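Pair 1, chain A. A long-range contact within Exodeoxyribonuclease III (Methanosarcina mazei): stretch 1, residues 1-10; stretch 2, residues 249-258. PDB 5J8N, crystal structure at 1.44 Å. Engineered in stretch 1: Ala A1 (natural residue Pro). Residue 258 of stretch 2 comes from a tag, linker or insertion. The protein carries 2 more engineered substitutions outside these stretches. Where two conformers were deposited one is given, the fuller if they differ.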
# COMPACT_ATOMS: atom_id res chain seq x y z
N ALA A 1 -10.87 9.36 18.93
CA ALA A 1 -10.55 8.34 17.96
C ALA A 1 -9.57 7.39 18.61
O ALA A 1 -8.36 7.48 18.46
CB ALA A 1 -10.00 8.93 16.69
N GLU A 2 -10.16 6.48 19.35
CA GLU A 2 -9.43 5.47 20.02
C GLU A 2 -9.06 4.39 19.00
O GLU A 2 -7.98 3.86 19.05
CB GLU A 2 -10.25 4.89 21.18
CG GLU A 2 -9.49 4.97 22.42
CD GLU A 2 -9.94 4.03 23.46
OE1 GLU A 2 -9.39 2.91 23.37
OE2 GLU A 2 -10.72 4.39 24.40
N HIS A 3 -9.97 4.08 18.06
CA HIS A 3 -9.78 2.92 17.20
C HIS A 3 -9.67 3.27 15.75
O HIS A 3 -10.45 4.10 15.28
CB HIS A 3 -10.95 1.95 17.31
CG HIS A 3 -11.10 1.35 18.67
ND1 HIS A 3 -10.34 0.28 19.08
CD2 HIS A 3 -11.87 1.71 19.73
CE1 HIS A 3 -10.67 -0.03 20.32
NE2 HIS A 3 -11.58 0.83 20.74
N TYR A 4 -8.76 2.61 15.02
CA TYR A 4 -8.69 2.80 13.58
C TYR A 4 -8.66 1.44 12.91
O TYR A 4 -7.75 0.64 13.17
CB TYR A 4 -7.43 3.56 13.17
CG TYR A 4 -7.29 4.96 13.70
CD1 TYR A 4 -6.84 5.18 14.99
CD2 TYR A 4 -7.50 6.06 12.86
CE1 TYR A 4 -6.66 6.47 15.45
CE2 TYR A 4 -7.29 7.35 13.33
CZ TYR A 4 -6.88 7.53 14.62
OH TYR A 4 -6.66 8.81 15.09
N ASN A 5 -9.61 1.16 12.03
CA ASN A 5 -9.54 -0.03 11.22
C ASN A 5 -9.20 0.43 9.78
O ASN A 5 -10.01 1.15 9.15
CB ASN A 5 -10.88 -0.74 11.28
CG ASN A 5 -10.83 -2.12 10.66
OD1 ASN A 5 -9.83 -2.52 10.06
ND2 ASN A 5 -11.94 -2.85 10.77
N LEU A 6 -8.02 0.09 9.33
CA LEU A 6 -7.50 0.53 8.06
C LEU A 6 -7.46 -0.60 7.04
O LEU A 6 -7.06 -1.73 7.36
CB LEU A 6 -6.09 1.09 8.25
CG LEU A 6 -5.36 1.57 6.99
CD1 LEU A 6 -4.45 2.78 7.37
CD2 LEU A 6 -4.59 0.49 6.37
N ILE A 7 -7.86 -0.30 5.79
CA ILE A 7 -7.72 -1.27 4.71
C ILE A 7 -7.02 -0.56 3.56
O ILE A 7 -7.17 0.65 3.36
CB ILE A 7 -9.09 -1.85 4.33
CG1 ILE A 7 -8.98 -3.03 3.34
CG2 ILE A 7 -10.05 -0.76 3.73
CD1 ILE A 7 -10.28 -3.85 3.27
N SER A 8 -6.19 -1.29 2.83
CA SER A 8 -5.35 -0.80 1.76
C SER A 8 -5.46 -1.74 0.59
O SER A 8 -5.40 -2.97 0.77
CB SER A 8 -3.92 -0.76 2.27
OG SER A 8 -2.97 -0.37 1.24
N TRP A 9 -5.65 -1.20 -0.61
CA TRP A 9 -5.96 -2.04 -1.74
C TRP A 9 -5.42 -1.46 -3.03
O TRP A 9 -5.81 -0.35 -3.41
CB TRP A 9 -7.51 -2.20 -1.85
CG TRP A 9 -7.96 -3.28 -2.83
CD1 TRP A 9 -7.22 -4.30 -3.37
CD2 TRP A 9 -9.29 -3.45 -3.31
NE1 TRP A 9 -8.04 -5.13 -4.18
CE2 TRP A 9 -9.32 -4.62 -4.12
CE3 TRP A 9 -10.48 -2.76 -3.07
CZ2 TRP A 9 -10.47 -5.05 -4.76
CZ3 TRP A 9 -11.64 -3.21 -3.68
CH2 TRP A 9 -11.62 -4.35 -4.54
N ASN A 10 -4.61 -2.23 -3.76
CA ASN A 10 -4.27 -1.86 -5.14
C ASN A 10 -5.40 -2.35 -6.03
O ASN A 10 -5.64 -3.58 -6.11
CB ASN A 10 -2.94 -2.49 -5.57
CG ASN A 10 -2.62 -2.24 -7.02
OD1 ASN A 10 -3.51 -2.23 -7.88
ND2 ASN A 10 -1.32 -2.03 -7.33
N CYS A 249 -5.59 -8.36 -3.64
CA CYS A 249 -6.65 -8.20 -2.63
C CYS A 249 -6.20 -7.22 -1.59
O CYS A 249 -5.02 -6.90 -1.49
CB CYS A 249 -7.03 -9.56 -1.98
SG CYS A 249 -5.79 -10.21 -0.84
N PRO A 250 -7.10 -6.72 -0.77
CA PRO A 250 -6.71 -5.76 0.27
C PRO A 250 -5.94 -6.39 1.40
O PRO A 250 -6.02 -7.61 1.62
CB PRO A 250 -8.07 -5.22 0.81
CG PRO A 250 -9.08 -5.58 -0.27
CD PRO A 250 -8.57 -6.88 -0.85
N VAL A 251 -5.25 -5.53 2.13
CA VAL A 251 -4.65 -5.84 3.41
C VAL A 251 -5.04 -4.79 4.41
O VAL A 251 -5.59 -3.74 4.05
CB VAL A 251 -3.07 -5.93 3.28
CG1 VAL A 251 -2.68 -7.01 2.29
CG2 VAL A 251 -2.46 -4.60 2.86
N GLY A 252 -4.86 -5.06 5.69
CA GLY A 252 -5.27 -4.04 6.64
C GLY A 252 -4.68 -4.21 8.01
O GLY A 252 -4.00 -5.20 8.28
N LEU A 253 -4.99 -3.27 8.86
CA LEU A 253 -4.67 -3.50 10.27
C LEU A 253 -5.55 -2.65 11.15
O LEU A 253 -6.26 -1.73 10.66
CB LEU A 253 -3.21 -3.29 10.61
CG LEU A 253 -2.62 -1.91 10.36
CD1 LEU A 253 -3.22 -0.83 11.26
CD2 LEU A 253 -1.10 -1.98 10.67
N GLU A 254 -5.55 -3.00 12.43
CA GLU A 254 -6.32 -2.28 13.41
C GLU A 254 -5.39 -1.70 14.44
O GLU A 254 -4.52 -2.42 14.93
CB GLU A 254 -7.34 -3.16 14.11
CG GLU A 254 -8.46 -3.52 13.16
CD GLU A 254 -9.52 -4.28 13.87
OE1 GLU A 254 -9.41 -5.51 13.88
OE2 GLU A 254 -10.43 -3.65 14.47
N LEU A 255 -5.62 -0.42 14.75
CA LEU A 255 -4.87 0.30 15.78
C LEU A 255 -5.78 0.75 16.89
O LEU A 255 -6.94 1.09 16.67
CB LEU A 255 -4.18 1.54 15.22
CG LEU A 255 -3.16 1.27 14.11
CD1 LEU A 255 -2.95 2.53 13.30
CD2 LEU A 255 -1.84 0.81 14.70
N GLU A 256 -5.25 0.81 18.10
CA GLU A 256 -5.98 1.30 19.24
C GLU A 256 -5.07 2.23 20.00
O GLU A 256 -3.90 1.85 20.21
CB GLU A 256 -6.41 0.14 20.15
CG GLU A 256 -7.22 0.59 21.31
CD GLU A 256 -7.58 -0.54 22.26
OE1 GLU A 256 -7.60 -0.31 23.47
OE2 GLU A 256 -7.85 -1.65 21.79
N PHE A 257 -5.57 3.40 20.38
CA PHE A 257 -4.79 4.37 21.15
C PHE A 257 -5.51 4.76 22.40
O PHE A 257 -6.73 4.81 22.40
CB PHE A 257 -4.55 5.62 20.34
CG PHE A 257 -3.76 5.37 19.10
CD1 PHE A 257 -2.37 5.46 19.16
CD2 PHE A 257 -4.37 5.05 17.90
CE1 PHE A 257 -1.61 5.23 18.05
CE2 PHE A 257 -3.63 4.80 16.77
CZ PHE A 257 -2.21 4.91 16.83
N VAL A 258 -4.73 5.07 23.43
CA VAL A 258 -5.08 5.90 24.61
C VAL A 258 -5.32 4.98 25.78
O VAL A 258 -4.36 4.63 26.47
CB VAL A 258 -6.28 6.86 24.36
CG1 VAL A 258 -6.69 7.56 25.61
CG2 VAL A 258 -5.92 7.91 23.24
O HOH W 1 -8.89 -0.93 16.94
O HOH W 2 -3.82 -4.56 -2.35

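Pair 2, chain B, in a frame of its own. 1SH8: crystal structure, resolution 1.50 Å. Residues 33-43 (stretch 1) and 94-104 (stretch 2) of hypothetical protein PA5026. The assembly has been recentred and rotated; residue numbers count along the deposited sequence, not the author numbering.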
# COMPACT_ATOMS: atom_id res chain seq x y z
N PRO B 33 -13.83 4.18 20.46
CA PRO B 33 -14.13 2.75 20.30
C PRO B 33 -15.12 2.58 19.16
O PRO B 33 -16.15 3.25 19.13
CB PRO B 33 -14.74 2.39 21.65
CG PRO B 33 -14.01 3.30 22.60
CD PRO B 33 -14.00 4.61 21.85
N GLY B 34 -14.80 1.71 18.20
CA GLY B 34 -15.69 1.47 17.08
C GLY B 34 -15.77 2.51 15.97
O GLY B 34 -16.52 2.32 15.02
N TYR B 35 -15.03 3.61 16.07
CA TYR B 35 -15.06 4.63 15.03
C TYR B 35 -13.79 5.46 14.94
O TYR B 35 -13.31 5.99 15.93
CB TYR B 35 -16.25 5.58 15.24
CG TYR B 35 -16.29 6.69 14.21
CD1 TYR B 35 -16.66 6.44 12.88
CD2 TYR B 35 -15.90 7.99 14.54
CE1 TYR B 35 -16.64 7.45 11.91
CE2 TYR B 35 -15.88 9.01 13.58
CZ TYR B 35 -16.25 8.73 12.27
OH TYR B 35 -16.22 9.73 11.33
N VAL B 36 -13.26 5.57 13.72
CA VAL B 36 -12.05 6.36 13.49
C VAL B 36 -12.19 7.14 12.19
O VAL B 36 -12.90 6.72 11.27
CB VAL B 36 -10.77 5.48 13.39
CG1 VAL B 36 -10.62 4.62 14.65
CG2 VAL B 36 -10.81 4.60 12.14
N ARG B 37 -11.52 8.29 12.13
CA ARG B 37 -11.50 9.12 10.93
C ARG B 37 -10.09 9.66 10.81
O ARG B 37 -9.59 10.32 11.73
CB ARG B 37 -12.50 10.28 11.01
CG ARG B 37 -12.52 11.11 9.73
CD ARG B 37 -13.71 12.06 9.67
NE ARG B 37 -13.60 13.20 10.57
CZ ARG B 37 -14.33 13.37 11.67
NH1 ARG B 37 -15.23 12.46 12.03
NH2 ARG B 37 -14.19 14.48 12.39
N LEU B 38 -9.44 9.38 9.69
CA LEU B 38 -8.07 9.81 9.45
C LEU B 38 -7.98 10.72 8.23
O LEU B 38 -8.85 10.70 7.36
CB LEU B 38 -7.17 8.59 9.22
CG LEU B 38 -7.33 7.39 10.16
CD1 LEU B 38 -6.43 6.26 9.68
CD2 LEU B 38 -7.00 7.78 11.60
N ARG B 39 -6.91 11.51 8.18
CA ARG B 39 -6.67 12.43 7.08
C ARG B 39 -5.22 12.35 6.60
O ARG B 39 -4.29 12.38 7.40
CB ARG B 39 -6.97 13.87 7.51
CG ARG B 39 -6.78 14.90 6.39
CD ARG B 39 -7.01 16.34 6.87
NE ARG B 39 -5.93 16.81 7.73
CZ ARG B 39 -6.03 17.03 9.04
NH1 ARG B 39 -7.18 16.82 9.66
NH2 ARG B 39 -4.98 17.46 9.72
N MET B 40 -5.02 12.23 5.29
CA MET B 40 -3.67 12.20 4.75
C MET B 40 -3.47 13.52 4.01
O MET B 40 -4.21 13.83 3.07
CB MET B 40 -3.47 11.03 3.78
CG MET B 40 -2.04 10.92 3.23
SD MET B 40 -0.78 10.43 4.45
CE MET B 40 -1.08 8.67 4.51
N PRO B 41 -2.50 14.34 4.44
CA PRO B 41 -2.27 15.61 3.76
C PRO B 41 -1.78 15.42 2.33
O PRO B 41 -1.02 14.49 2.04
CB PRO B 41 -1.24 16.31 4.65
CG PRO B 41 -0.46 15.15 5.22
CD PRO B 41 -1.55 14.15 5.56
N GLY B 42 -2.23 16.30 1.43
CA GLY B 42 -1.81 16.20 0.05
C GLY B 42 -0.37 16.65 -0.07
O GLY B 42 0.41 16.08 -0.84
N ALA B 43 -0.01 17.66 0.71
CA ALA B 43 1.34 18.20 0.69
C ALA B 43 2.38 17.19 1.16
O ALA B 43 2.28 16.65 2.26
CB ALA B 43 1.41 19.46 1.56
N LYS B 94 -6.63 14.86 -5.31
CA LYS B 94 -6.03 16.17 -5.12
C LYS B 94 -6.38 16.74 -3.75
O LYS B 94 -7.50 16.57 -3.27
CB LYS B 94 -6.49 17.12 -6.22
CG LYS B 94 -6.04 16.68 -7.61
CD LYS B 94 -6.48 17.66 -8.69
CE LYS B 94 -6.09 17.16 -10.07
NZ LYS B 94 -4.62 17.01 -10.22
N GLY B 95 -5.41 17.41 -3.13
CA GLY B 95 -5.64 17.99 -1.82
C GLY B 95 -5.59 16.94 -0.73
O GLY B 95 -5.04 15.85 -0.94
N ASP B 96 -6.14 17.27 0.43
CA ASP B 96 -6.15 16.35 1.56
C ASP B 96 -7.23 15.29 1.34
O ASP B 96 -8.33 15.58 0.86
CB ASP B 96 -6.42 17.09 2.86
CG ASP B 96 -5.30 18.04 3.25
OD1 ASP B 96 -4.25 18.03 2.58
OD2 ASP B 96 -5.48 18.79 4.23
N ILE B 97 -6.90 14.05 1.71
CA ILE B 97 -7.82 12.93 1.54
C ILE B 97 -8.15 12.33 2.90
O ILE B 97 -7.28 12.25 3.77
CB ILE B 97 -7.17 11.86 0.63
CG1 ILE B 97 -6.70 12.50 -0.69
CG2 ILE B 97 -8.15 10.74 0.34
CD1 ILE B 97 -7.81 13.15 -1.51
N ARG B 98 -9.40 11.90 3.08
CA ARG B 98 -9.82 11.33 4.35
C ARG B 98 -10.50 9.98 4.19
O ARG B 98 -10.91 9.59 3.10
CB ARG B 98 -10.80 12.26 5.08
CG ARG B 98 -10.26 13.63 5.44
CD ARG B 98 -11.22 14.35 6.40
NE ARG B 98 -12.54 14.59 5.80
CZ ARG B 98 -13.58 15.09 6.46
NH1 ARG B 98 -13.47 15.39 7.75
NH2 ARG B 98 -14.74 15.29 5.84
N VAL B 99 -10.64 9.30 5.32
CA VAL B 99 -11.30 8.01 5.37
C VAL B 99 -11.87 7.83 6.77
O VAL B 99 -11.32 8.34 7.75
CB VAL B 99 -10.32 6.84 5.08
CG1 VAL B 99 -9.28 6.74 6.20
CG2 VAL B 99 -11.08 5.53 4.95
N GLU B 100 -13.00 7.14 6.86
CA GLU B 100 -13.57 6.83 8.16
C GLU B 100 -13.95 5.36 8.13
O GLU B 100 -14.20 4.79 7.07
CB GLU B 100 -14.76 7.75 8.51
CG GLU B 100 -15.93 7.77 7.56
CD GLU B 100 -16.87 8.96 7.86
OE1 GLU B 100 -17.28 9.13 9.03
OE2 GLU B 100 -17.19 9.72 6.93
N ALA B 101 -13.92 4.73 9.30
CA ALA B 101 -14.23 3.31 9.39
C ALA B 101 -14.86 3.03 10.74
O ALA B 101 -14.58 3.74 11.71
CB ALA B 101 -12.95 2.49 9.24
N ARG B 102 -15.70 2.01 10.81
CA ARG B 102 -16.34 1.68 12.07
C ARG B 102 -16.52 0.18 12.30
O ARG B 102 -16.44 -0.62 11.37
CB ARG B 102 -17.70 2.39 12.15
CG ARG B 102 -18.69 2.01 11.05
CD ARG B 102 -19.95 2.89 11.12
NE ARG B 102 -19.71 4.27 10.71
CZ ARG B 102 -20.58 5.27 10.86
NH1 ARG B 102 -21.77 5.05 11.41
NH2 ARG B 102 -20.27 6.50 10.45
N LEU B 103 -16.72 -0.17 13.56
CA LEU B 103 -16.97 -1.54 14.02
C LEU B 103 -18.07 -1.38 15.06
O LEU B 103 -17.89 -0.62 16.02
CB LEU B 103 -15.74 -2.14 14.70
CG LEU B 103 -14.60 -2.72 13.86
CD1 LEU B 103 -13.50 -3.21 14.79
CD2 LEU B 103 -15.13 -3.85 13.00
N ASP B 104 -19.20 -2.06 14.89
CA ASP B 104 -20.26 -1.91 15.88
C ASP B 104 -19.89 -2.59 17.20
O ASP B 104 -19.03 -3.48 17.24
CB ASP B 104 -21.59 -2.46 15.35
CG ASP B 104 -21.59 -3.96 15.23
OD1 ASP B 104 -20.90 -4.48 14.33
OD2 ASP B 104 -22.28 -4.63 16.03
O HOH W 3 -3.69 17.86 6.42
O HOH W 4 -1.75 19.33 2.39

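Pair 1 and pair 2 both lay two antiparallel strands side by side, with strand directions at 167° and 163° and axes 4.6 and 4.7 Å apart at their closest. Fourteen central residues superpose within 0.4 Å RMSD, so the register is the same: Tyr A4 opposite Leu A255 matches Val B36 opposite Ala B101, Leu A6 and Leu A253 match Leu B38 and Val B99, and Ser A8 and Val A251 match Met B40 and Ile B97. In both pairs these three are the hydrogen-bonded positions. Each joins its partner through two backbone bonds, as in Tyr A4 N to Leu A255 O (2.9 Å) and Val B36 N to Ala B101 O (3.0 Å). Because these bonds use only backbone atoms, they can form between different side chains; burial and packing still limit which residues suit each place.

The side chains of these hydrogen-bonded pairs share one face, which is buried in both proteins and accordingly mostly apolar. Size is distributed differently. In pair 1 the large Tyr A4 reaches along the sheet to Phe A257, Tyr A4 CE1 lying 3.6 Å from Phe A257 CD2, with ring planes at 89°. In pair 2 the matching Val B36 is compact, its CG2 4.2 Å from Ala B101 CB, and Leu B38 CB packs 4.1 Å from Val B99 CG1.

The other face differs more. In pair 2 it is polar and charged, and long side chains suit its more open setting. Tyr B35 OH donates to Glu B100 OE1 at 2.6 Å and accepts from Arg B37 NH1 at 3.0 Å, so one hydroxyl links both strands. Pair 1 has His A3 where pair 2 has Tyr B35; its ND1 is bridged to Leu A255 O by a water, 2.9 and 2.8 Å away respectively. Farther along, Gly A252 matches Arg B98. An ideal CB on the glycine would lie 2.4 Å from Leu A6 O, a clash, so the absence of a side chain suits the close approach of Gly A252 CA to Leu A6 O, 3.0 Å. In pair 2, Arg B98 and Arg B39 run their aliphatic stems together, CG to CG 3.8 Å.

Beyond the bridged residues, Pro A250 and Asp B96 coincide but work by different chemistry. The proline sets CG over one face of Trp A9, 3.6 Å from the centroid of its five-membered ring, a CH-pi contact suited to a buried site. The aspartate instead accepts a hydrogen bond from Gly B42 N at OD1 (2.9 Å), while a water connects its OD2 to Arg B39 NE (3.0 and 2.8 Å).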